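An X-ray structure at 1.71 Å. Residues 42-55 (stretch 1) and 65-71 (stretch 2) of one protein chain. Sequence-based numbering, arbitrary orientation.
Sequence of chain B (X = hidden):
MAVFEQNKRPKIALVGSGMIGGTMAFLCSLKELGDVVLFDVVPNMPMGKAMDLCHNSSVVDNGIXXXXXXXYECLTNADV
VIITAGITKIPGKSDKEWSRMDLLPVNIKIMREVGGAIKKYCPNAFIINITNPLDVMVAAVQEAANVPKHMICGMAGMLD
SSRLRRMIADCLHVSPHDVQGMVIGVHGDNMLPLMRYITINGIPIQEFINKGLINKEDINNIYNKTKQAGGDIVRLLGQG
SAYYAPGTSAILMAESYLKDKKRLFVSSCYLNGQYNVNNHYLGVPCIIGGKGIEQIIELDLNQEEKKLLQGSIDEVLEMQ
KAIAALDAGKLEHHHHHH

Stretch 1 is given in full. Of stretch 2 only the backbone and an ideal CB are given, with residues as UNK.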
# COMPACT_ATOMS: atom_id res chain seq x y z
N VAL B 42 -13.97 10.02 -9.81
CA VAL B 42 -14.54 10.43 -8.53
C VAL B 42 -13.96 11.79 -8.16
O VAL B 42 -12.73 11.93 -8.11
CB VAL B 42 -14.25 9.39 -7.43
CG1 VAL B 42 -14.77 9.87 -6.07
CG2 VAL B 42 -14.88 8.05 -7.80
N PRO B 43 -14.78 12.81 -7.92
CA PRO B 43 -14.22 14.14 -7.65
C PRO B 43 -13.39 14.17 -6.38
O PRO B 43 -13.81 13.66 -5.33
CB PRO B 43 -15.47 15.03 -7.53
CG PRO B 43 -16.56 14.26 -8.19
CD PRO B 43 -16.25 12.83 -7.91
N ASN B 44 -12.20 14.76 -6.48
CA ASN B 44 -11.34 15.08 -5.34
C ASN B 44 -10.69 13.88 -4.65
O ASN B 44 -9.66 14.04 -3.99
CB ASN B 44 -12.14 15.88 -4.31
CG ASN B 44 -12.54 17.25 -4.83
OD1 ASN B 44 -11.82 17.87 -5.60
ND2 ASN B 44 -13.71 17.72 -4.40
N MET B 45 -11.26 12.68 -4.78
CA MET B 45 -10.68 11.52 -4.10
C MET B 45 -9.21 11.31 -4.46
O MET B 45 -8.40 11.11 -3.54
CB MET B 45 -11.52 10.28 -4.41
CG MET B 45 -11.01 8.99 -3.77
SD MET B 45 -9.72 8.15 -4.72
CE MET B 45 -10.70 7.41 -6.02
N PRO B 46 -8.80 11.34 -5.73
CA PRO B 46 -7.37 11.18 -6.02
C PRO B 46 -6.51 12.30 -5.47
O PRO B 46 -5.32 12.08 -5.22
CB PRO B 46 -7.32 11.13 -7.56
CG PRO B 46 -8.61 11.73 -8.01
CD PRO B 46 -9.61 11.39 -6.96
N MET B 47 -7.07 13.49 -5.26
CA MET B 47 -6.31 14.56 -4.63
C MET B 47 -6.05 14.27 -3.16
O MET B 47 -4.99 14.63 -2.63
CB MET B 47 -7.04 15.90 -4.77
CG MET B 47 -7.03 16.49 -6.18
SD MET B 47 -8.13 15.63 -7.33
CE MET B 47 -8.40 16.90 -8.57
N GLY B 48 -7.00 13.61 -2.48
CA GLY B 48 -6.77 13.22 -1.10
C GLY B 48 -5.66 12.19 -0.97
O GLY B 48 -4.78 12.30 -0.11
N LYS B 49 -5.69 11.17 -1.83
CA LYS B 49 -4.64 10.16 -1.81
C LYS B 49 -3.29 10.76 -2.19
O LYS B 49 -2.26 10.43 -1.59
CB LYS B 49 -5.00 9.00 -2.74
CG LYS B 49 -6.15 8.14 -2.24
CD LYS B 49 -6.38 6.94 -3.14
CE LYS B 49 -7.40 5.97 -2.54
NZ LYS B 49 -7.72 4.84 -3.46
N ALA B 50 -3.28 11.64 -3.20
CA ALA B 50 -2.03 12.27 -3.62
C ALA B 50 -1.42 13.09 -2.49
O ALA B 50 -0.20 13.09 -2.31
CB ALA B 50 -2.28 13.15 -4.84
N MET B 51 -2.25 13.80 -1.73
CA MET B 51 -1.75 14.60 -0.62
C MET B 51 -1.11 13.71 0.43
O MET B 51 -0.01 13.98 0.92
CB MET B 51 -2.90 15.42 -0.03
CG MET B 51 -2.54 16.32 1.14
SD MET B 51 -3.90 17.42 1.60
CE MET B 51 -4.04 18.45 0.14
N ASP B 52 -1.80 12.62 0.79
CA ASP B 52 -1.24 11.63 1.70
C ASP B 52 0.10 11.09 1.19
O ASP B 52 1.05 10.90 1.96
CB ASP B 52 -2.24 10.49 1.88
CG ASP B 52 -1.85 9.51 2.96
OD1 ASP B 52 -0.97 9.83 3.78
OD2 ASP B 52 -2.45 8.41 3.00
N LEU B 53 0.20 10.84 -0.12
CA LEU B 53 1.41 10.24 -0.66
C LEU B 53 2.54 11.24 -0.82
O LEU B 53 3.71 10.85 -0.77
CB LEU B 53 1.09 9.56 -2.00
CG LEU B 53 0.29 8.27 -1.83
CD1 LEU B 53 -0.32 7.84 -3.15
CD2 LEU B 53 1.17 7.15 -1.27
N CYS B 54 2.23 12.53 -1.01
CA CYS B 54 3.28 13.54 -0.94
C CYS B 54 3.86 13.62 0.47
O CYS B 54 5.07 13.76 0.65
CB CYS B 54 2.75 14.91 -1.37
SG CYS B 54 2.48 15.09 -3.16
N HIS B 55 3.00 13.50 1.49
CA HIS B 55 3.48 13.39 2.86
C HIS B 55 4.35 12.14 3.02
O HIS B 55 5.40 12.19 3.67
CB HIS B 55 2.31 13.35 3.83
CG HIS B 55 1.42 14.55 3.76
ND1 HIS B 55 0.13 14.55 4.26
CD2 HIS B 55 1.62 15.78 3.24
CE1 HIS B 55 -0.41 15.74 4.05
NE2 HIS B 55 0.47 16.51 3.44
N UNK B 65 6.69 13.55 -6.26
CA UNK B 65 5.41 14.25 -6.23
C UNK B 65 4.32 13.36 -6.81
O UNK B 65 4.47 12.84 -7.92
CB UNK B 65 5.49 15.57 -7.00
N UNK B 66 3.24 13.19 -6.05
CA UNK B 66 2.03 12.54 -6.54
C UNK B 66 0.96 13.61 -6.68
O UNK B 66 0.70 14.37 -5.74
CB UNK B 66 1.57 11.42 -5.61
N UNK B 67 0.37 13.69 -7.87
CA UNK B 67 -0.72 14.62 -8.17
C UNK B 67 -2.03 13.85 -8.27
O UNK B 67 -2.06 12.69 -8.68
CB UNK B 67 -0.45 15.39 -9.47
N UNK B 68 -3.12 14.52 -7.89
CA UNK B 68 -4.47 14.02 -8.13
C UNK B 68 -5.16 14.86 -9.20
O UNK B 68 -5.00 16.08 -9.23
CB UNK B 68 -5.29 14.03 -6.84
N UNK B 69 -5.92 14.19 -10.07
CA UNK B 69 -6.58 14.89 -11.16
C UNK B 69 -7.89 14.20 -11.52
O UNK B 69 -8.02 12.97 -11.42
CB UNK B 69 -5.66 14.97 -12.38
N UNK B 70 -8.87 15.01 -11.94
CA UNK B 70 -10.11 14.53 -12.53
C UNK B 70 -10.20 14.84 -14.02
O UNK B 70 -11.29 14.74 -14.60
CB UNK B 70 -11.31 15.14 -11.80
N UNK B 71 -9.09 15.21 -14.65
CA UNK B 71 -9.08 15.64 -16.04
C UNK B 71 -8.12 14.77 -16.85
O UNK B 71 -6.97 14.59 -16.45
CB UNK B 71 -8.69 17.12 -16.15

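Residues 66-69 form a strand that runs nearly antiparallel to helix 45-55, at 170°, with the two axes 6.1 Å apart at their closest.

Position 65 precedes the strand, and its CA-to-CB bond points away from the helix. The ideal CB lies 4.9 Å from Cys 54 SG, so stretch 1 sets few limits here and many side chains, polar or apolar, would suit. The residue is Thr 65, in the m rotamer, whose CG2 comes 4.3 Å from Cys 54 SG.

At position 66 the CB points toward the helix, 4.1 Å from Leu 53 CB and 4.5 Å from Cys 54 SG. With Ala 50 and Leu 53 lining the site and extended backbone angles of -109/126, a compact apolar side chain is expected; valine, isoleucine or perhaps leucine would serve. It is Val 66, in the t rotamer. Val 66 CG1 packs 3.8 Å from Ala 50 CB, and Val 66 CG2 3.8 Å from Leu 53 CB. Its backbone also engages the helix: Val 66 N donates a hydrogen bond of 3.5 Å to Cys 54 SG.

Position 67 turns its CB away, 5.5 Å from Ala 50 CB, so stretch 1 sets no limit on the size or kind of side chain. Tyr 67 occupies it and scarcely touches stretch 1 with its side chain.

Position 68 is the most restrictive. Its CA is 4.0 Å from the CA of Met 47, and a CB, directed toward the helix, would lie 2.4 Å from Met 47 N and 2.5 Å from Pro 46 C. Both are clashes, so only glycine suits this backbone. Gly 68 lets the strand and helix approach closely: its CA makes a CA-H...O contact of 3.6 Å with Pro 46 O, and its N lies 3.4 Å from Ala 50 CB.

Position 69 points away, its CB 5.1 Å from Met 47 CE, and stretch 1 offers its side chain no polar partner. Stretch 1 does not decide between small and larger residues; Ser 69 OG accepts a 3.1 Å hydrogen bond from the backbone N of position 71.

Position 70 again faces stretch 1, where the segment before the helix presents the carbonyl of Val 42 and the amide of Asn 44. A side chain combining donor and acceptor is favoured, asparagine or possibly glutamine. Asn 70 bridges the two: Asn 70 ND2 donates to Val 42 O at 2.8 Å, and Asn 70 OD1 accepts from Asn 44 N at 3.1 Å. Met 47 CE packs 3.5 Å from Asn 70 OD1.

Position 71 is out of reach and unconstrained by stretch 1; it is Ser 71.

Stretch 2, residues 65-71: TVYGSNS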
# COMPACT_ATOMS: atom_id res chain seq x y z
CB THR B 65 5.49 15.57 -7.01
OG1 THR B 65 6.53 16.39 -6.47
CG2 THR B 65 4.16 16.33 -6.91
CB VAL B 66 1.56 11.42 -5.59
CG1 VAL B 66 0.32 10.73 -6.15
CG2 VAL B 66 2.67 10.40 -5.37
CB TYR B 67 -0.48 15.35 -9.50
CG TYR B 67 0.87 16.03 -9.67
CD1 TYR B 67 1.04 17.37 -9.36
CD2 TYR B 67 1.96 15.33 -10.18
CE1 TYR B 67 2.26 18.00 -9.53
CE2 TYR B 67 3.19 15.95 -10.36
CZ TYR B 67 3.33 17.29 -10.03
OH TYR B 67 4.55 17.91 -10.20
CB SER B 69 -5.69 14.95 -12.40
OG SER B 69 -6.32 15.69 -13.44
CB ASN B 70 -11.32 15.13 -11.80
CG ASN B 70 -11.43 14.68 -10.36
OD1 ASN B 70 -11.54 15.50 -9.45
ND2 ASN B 70 -11.41 13.37 -10.14
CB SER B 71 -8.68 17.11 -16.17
OG SER B 71 -8.40 17.44 -17.52
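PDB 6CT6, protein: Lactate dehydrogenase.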